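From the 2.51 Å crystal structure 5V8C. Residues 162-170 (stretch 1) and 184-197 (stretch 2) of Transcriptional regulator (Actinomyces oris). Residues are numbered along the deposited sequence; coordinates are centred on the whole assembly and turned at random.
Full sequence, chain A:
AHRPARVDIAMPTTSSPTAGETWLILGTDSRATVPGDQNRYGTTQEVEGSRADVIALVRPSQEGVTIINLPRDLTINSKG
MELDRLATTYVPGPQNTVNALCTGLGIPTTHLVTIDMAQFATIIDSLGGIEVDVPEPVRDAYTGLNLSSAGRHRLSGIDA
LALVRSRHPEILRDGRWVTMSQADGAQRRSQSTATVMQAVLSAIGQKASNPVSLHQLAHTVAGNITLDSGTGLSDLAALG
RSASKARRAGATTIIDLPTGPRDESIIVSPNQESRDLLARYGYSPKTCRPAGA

Stretch 1, residues 162-170: ALVRSRHPE
Stretch 2 184-197: DGAQRRSQSTATVM

Stretch 2 is helical throughout, with phi/psi values near -65/-42 and regular i to i+4 backbone hydrogen bonds, from R188 N to D184 O (3.0 Å) through M197 N to T193 O (2.8 Å). Stretch 1 completes a helix that begins earlier in the chain and then unwinds. S166, at phi/psi -41/92, turns the chain out of helical geometry, and a weak bond of 3.5 Å from S166 N to L163 O accompanies the turn. The nearest CA atoms across the stretches are V164 CA and T193 CA, 5.4 Å apart. From there the chains run in opposite senses: V164 lies near T193 and V196, S166 near R189, and P169 near G185. The contact buries 431 Å², both sides summed.

Apolar packing dominates the helical end. V164 (chi1 m) points its CA-CB bond sideways, yet its CG1 lies 3.7 Å from T193 CG2 and 3.8 Å from V196 CG2, with V196 in the t rotamer and T193 in p. L163 (chi1 t, chi2 p) sets its CG 3.8 Å from S192 CB. At the other end P169, its ring C-gamma endo, has its CA-CB bond pointing toward the helix, and P169 CD rests 4.1 Å from G185 CA. Glycine permits this fit: an ideal CB on G185 would point toward stretch 1 and come tightly to 3.3 Å from R167 O and 3.5 Å from P169 CD, while R189 NH2 would crowd it at 3.1 Å.

Polar atoms meet without a hydrogen bond between the stretches among the modelled atoms. S192 (chi1 p) directs its hydroxyl to its own helix, S192 OG donating to R189 O at 2.7 Å; the 3.3 Å approach of S192 OG to L163 O is a contact only.

R189 bridges the middle of the interface. Its CA-CB bond points sideways, but with chi1 at -101°, chi2 t and chi3 m the end of the side chain comes nearer stretch 1. V164 O touches R189 CG at 3.4 Å. The guanidinium is anchored within its helix by a nearly linear bond, R189 NE to G185 O, 2.9 Å and 179°. This leaves one guanidinium face beneath the carbonyls of the turn: S166 O is 3.1 Å from R189 NE and R167 O is 3.2 Å from R189 NH2. Both angles are too poor for hydrogen bonding, although the cation's charge should still favour the carbonyl oxygens.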

# COMPACT_ATOMS: atom_id res chain seq x y z
N ALA A 162 8.00 -1.34 -11.57
CA ALA A 162 8.93 -0.28 -11.95
C ALA A 162 8.31 1.11 -11.72
O ALA A 162 9.01 2.04 -11.33
CB ALA A 162 9.32 -0.44 -13.41
N LEU A 163 6.99 1.23 -11.94
CA LEU A 163 6.24 2.47 -11.75
C LEU A 163 6.13 2.85 -10.27
O LEU A 163 6.39 4.01 -9.92
CB LEU A 163 4.84 2.34 -12.39
CG LEU A 163 4.05 3.63 -12.65
CD1 LEU A 163 4.90 4.68 -13.35
CD2 LEU A 163 2.83 3.36 -13.48
N VAL A 164 5.78 1.89 -9.39
CA VAL A 164 5.68 2.16 -7.96
C VAL A 164 7.07 2.37 -7.33
O VAL A 164 7.21 3.19 -6.42
CB VAL A 164 4.82 1.12 -7.18
CG1 VAL A 164 3.41 1.04 -7.74
CG2 VAL A 164 5.47 -0.26 -7.17
N ARG A 165 8.10 1.68 -7.84
CA ARG A 165 9.47 1.78 -7.33
C ARG A 165 10.22 3.00 -7.86
O ARG A 165 11.29 3.30 -7.34
CB ARG A 165 10.27 0.53 -7.71
CG ARG A 165 10.13 -0.66 -6.78
CD ARG A 165 11.14 -1.73 -7.18
NE ARG A 165 11.03 -2.08 -8.60
CZ ARG A 165 11.98 -2.70 -9.30
NH1 ARG A 165 13.12 -3.05 -8.72
NH2 ARG A 165 11.80 -2.97 -10.58
N SER A 166 9.73 3.62 -8.95
CA SER A 166 10.37 4.74 -9.65
C SER A 166 10.98 5.79 -8.69
O SER A 166 10.29 6.70 -8.24
CB SER A 166 9.41 5.38 -10.65
OG SER A 166 10.09 6.18 -11.60
N ARG A 167 12.27 5.61 -8.37
CA ARG A 167 13.01 6.47 -7.44
C ARG A 167 13.40 7.79 -8.09
O ARG A 167 13.16 8.86 -7.52
CB ARG A 167 14.25 5.74 -6.89
N HIS A 168 13.98 7.73 -9.30
CA HIS A 168 14.37 8.92 -10.05
C HIS A 168 13.74 8.88 -11.45
O HIS A 168 14.35 8.39 -12.41
CB HIS A 168 15.90 9.07 -10.10
CG HIS A 168 16.55 9.03 -8.75
ND1 HIS A 168 17.25 7.91 -8.32
CD2 HIS A 168 16.54 9.94 -7.75
CE1 HIS A 168 17.66 8.19 -7.10
NE2 HIS A 168 17.26 9.40 -6.71
N PRO A 169 12.48 9.34 -11.59
CA PRO A 169 11.83 9.30 -12.90
C PRO A 169 12.30 10.40 -13.86
O PRO A 169 12.18 11.59 -13.55
CB PRO A 169 10.34 9.42 -12.57
CG PRO A 169 10.28 10.10 -11.26
CD PRO A 169 11.60 9.93 -10.56
N GLU A 170 12.86 9.99 -15.00
CA GLU A 170 13.29 10.93 -16.04
C GLU A 170 12.09 11.25 -16.91
O GLU A 170 11.28 10.37 -17.22
CB GLU A 170 14.41 10.34 -16.90
CG GLU A 170 15.80 10.43 -16.30
CD GLU A 170 16.79 9.51 -16.98
OE1 GLU A 170 17.10 9.75 -18.17
OE2 GLU A 170 17.21 8.52 -16.34
N ASP A 184 9.29 15.71 -5.97
CA ASP A 184 8.58 15.48 -7.22
C ASP A 184 8.41 13.98 -7.48
O ASP A 184 7.30 13.53 -7.72
CB ASP A 184 9.29 16.17 -8.40
CG ASP A 184 9.20 17.69 -8.42
OD1 ASP A 184 8.26 18.23 -7.79
OD2 ASP A 184 10.04 18.33 -9.09
N GLY A 185 9.50 13.23 -7.33
CA GLY A 185 9.54 11.78 -7.49
C GLY A 185 8.73 11.03 -6.45
O GLY A 185 8.12 10.00 -6.77
N ALA A 186 8.70 11.53 -5.20
CA ALA A 186 7.90 10.92 -4.13
C ALA A 186 6.41 11.18 -4.37
O ALA A 186 5.60 10.30 -4.08
CB ALA A 186 8.32 11.46 -2.78
N GLN A 187 6.06 12.36 -4.93
CA GLN A 187 4.68 12.71 -5.27
C GLN A 187 4.17 11.85 -6.42
O GLN A 187 3.05 11.34 -6.35
CB GLN A 187 4.53 14.22 -5.59
CG GLN A 187 4.75 15.18 -4.41
CD GLN A 187 4.05 14.79 -3.13
OE1 GLN A 187 2.83 14.62 -3.09
NE2 GLN A 187 4.80 14.68 -2.05
N ARG A 188 5.00 11.64 -7.47
CA ARG A 188 4.65 10.78 -8.61
C ARG A 188 4.51 9.32 -8.15
O ARG A 188 3.73 8.57 -8.75
CB ARG A 188 5.69 10.86 -9.75
CG ARG A 188 5.98 12.26 -10.30
CD ARG A 188 4.76 13.03 -10.77
NE ARG A 188 4.51 14.21 -9.94
CZ ARG A 188 4.99 15.42 -10.20
NH1 ARG A 188 5.75 15.63 -11.27
NH2 ARG A 188 4.73 16.43 -9.39
N ARG A 189 5.27 8.92 -7.10
CA ARG A 189 5.24 7.57 -6.52
C ARG A 189 3.92 7.31 -5.79
O ARG A 189 3.29 6.29 -6.03
CB ARG A 189 6.42 7.34 -5.58
CG ARG A 189 7.54 6.52 -6.21
CD ARG A 189 8.81 6.56 -5.37
NE ARG A 189 9.48 7.86 -5.45
CZ ARG A 189 10.69 8.12 -4.97
NH1 ARG A 189 11.38 7.17 -4.36
NH2 ARG A 189 11.21 9.33 -5.09
N SER A 190 3.49 8.25 -4.92
CA SER A 190 2.23 8.13 -4.17
C SER A 190 1.05 8.13 -5.13
O SER A 190 0.08 7.39 -4.92
CB SER A 190 2.10 9.26 -3.15
OG SER A 190 2.07 10.53 -3.79
N GLN A 191 1.16 8.92 -6.22
CA GLN A 191 0.17 9.03 -7.28
C GLN A 191 0.14 7.72 -8.09
O GLN A 191 -0.94 7.16 -8.32
CB GLN A 191 0.50 10.25 -8.16
CG GLN A 191 -0.21 10.34 -9.50
CD GLN A 191 0.50 11.32 -10.39
OE1 GLN A 191 1.53 11.01 -11.01
NE2 GLN A 191 0.02 12.55 -10.41
N SER A 192 1.32 7.19 -8.46
CA SER A 192 1.41 5.93 -9.20
C SER A 192 0.90 4.76 -8.36
O SER A 192 0.11 3.97 -8.87
CB SER A 192 2.83 5.69 -9.70
OG SER A 192 3.72 5.51 -8.62
N THR A 193 1.28 4.71 -7.06
CA THR A 193 0.80 3.67 -6.12
C THR A 193 -0.72 3.74 -5.96
O THR A 193 -1.37 2.70 -5.90
CB THR A 193 1.50 3.74 -4.76
OG1 THR A 193 1.41 5.08 -4.27
CG2 THR A 193 2.95 3.31 -4.82
N ALA A 194 -1.28 4.97 -5.93
CA ALA A 194 -2.73 5.22 -5.83
C ALA A 194 -3.45 4.66 -7.05
O ALA A 194 -4.42 3.92 -6.90
CB ALA A 194 -2.99 6.72 -5.71
N THR A 195 -2.95 4.99 -8.26
CA THR A 195 -3.48 4.49 -9.53
C THR A 195 -3.39 2.97 -9.56
O THR A 195 -4.37 2.31 -9.90
CB THR A 195 -2.72 5.10 -10.71
OG1 THR A 195 -2.56 6.50 -10.49
CG2 THR A 195 -3.40 4.85 -12.04
N VAL A 196 -2.21 2.42 -9.21
CA VAL A 196 -1.96 0.98 -9.17
C VAL A 196 -2.94 0.30 -8.23
O VAL A 196 -3.60 -0.65 -8.65
CB VAL A 196 -0.48 0.68 -8.83
CG1 VAL A 196 -0.29 -0.77 -8.38
CG2 VAL A 196 0.42 1.00 -10.02
N MET A 197 -3.11 0.84 -7.01
CA MET A 197 -4.06 0.33 -6.01
C MET A 197 -5.48 0.31 -6.54
O MET A 197 -6.21 -0.64 -6.27
CB MET A 197 -4.01 1.16 -4.73
CG MET A 197 -2.99 0.69 -3.76
SD MET A 197 -3.04 1.66 -2.25
CE MET A 197 -1.35 1.68 -1.88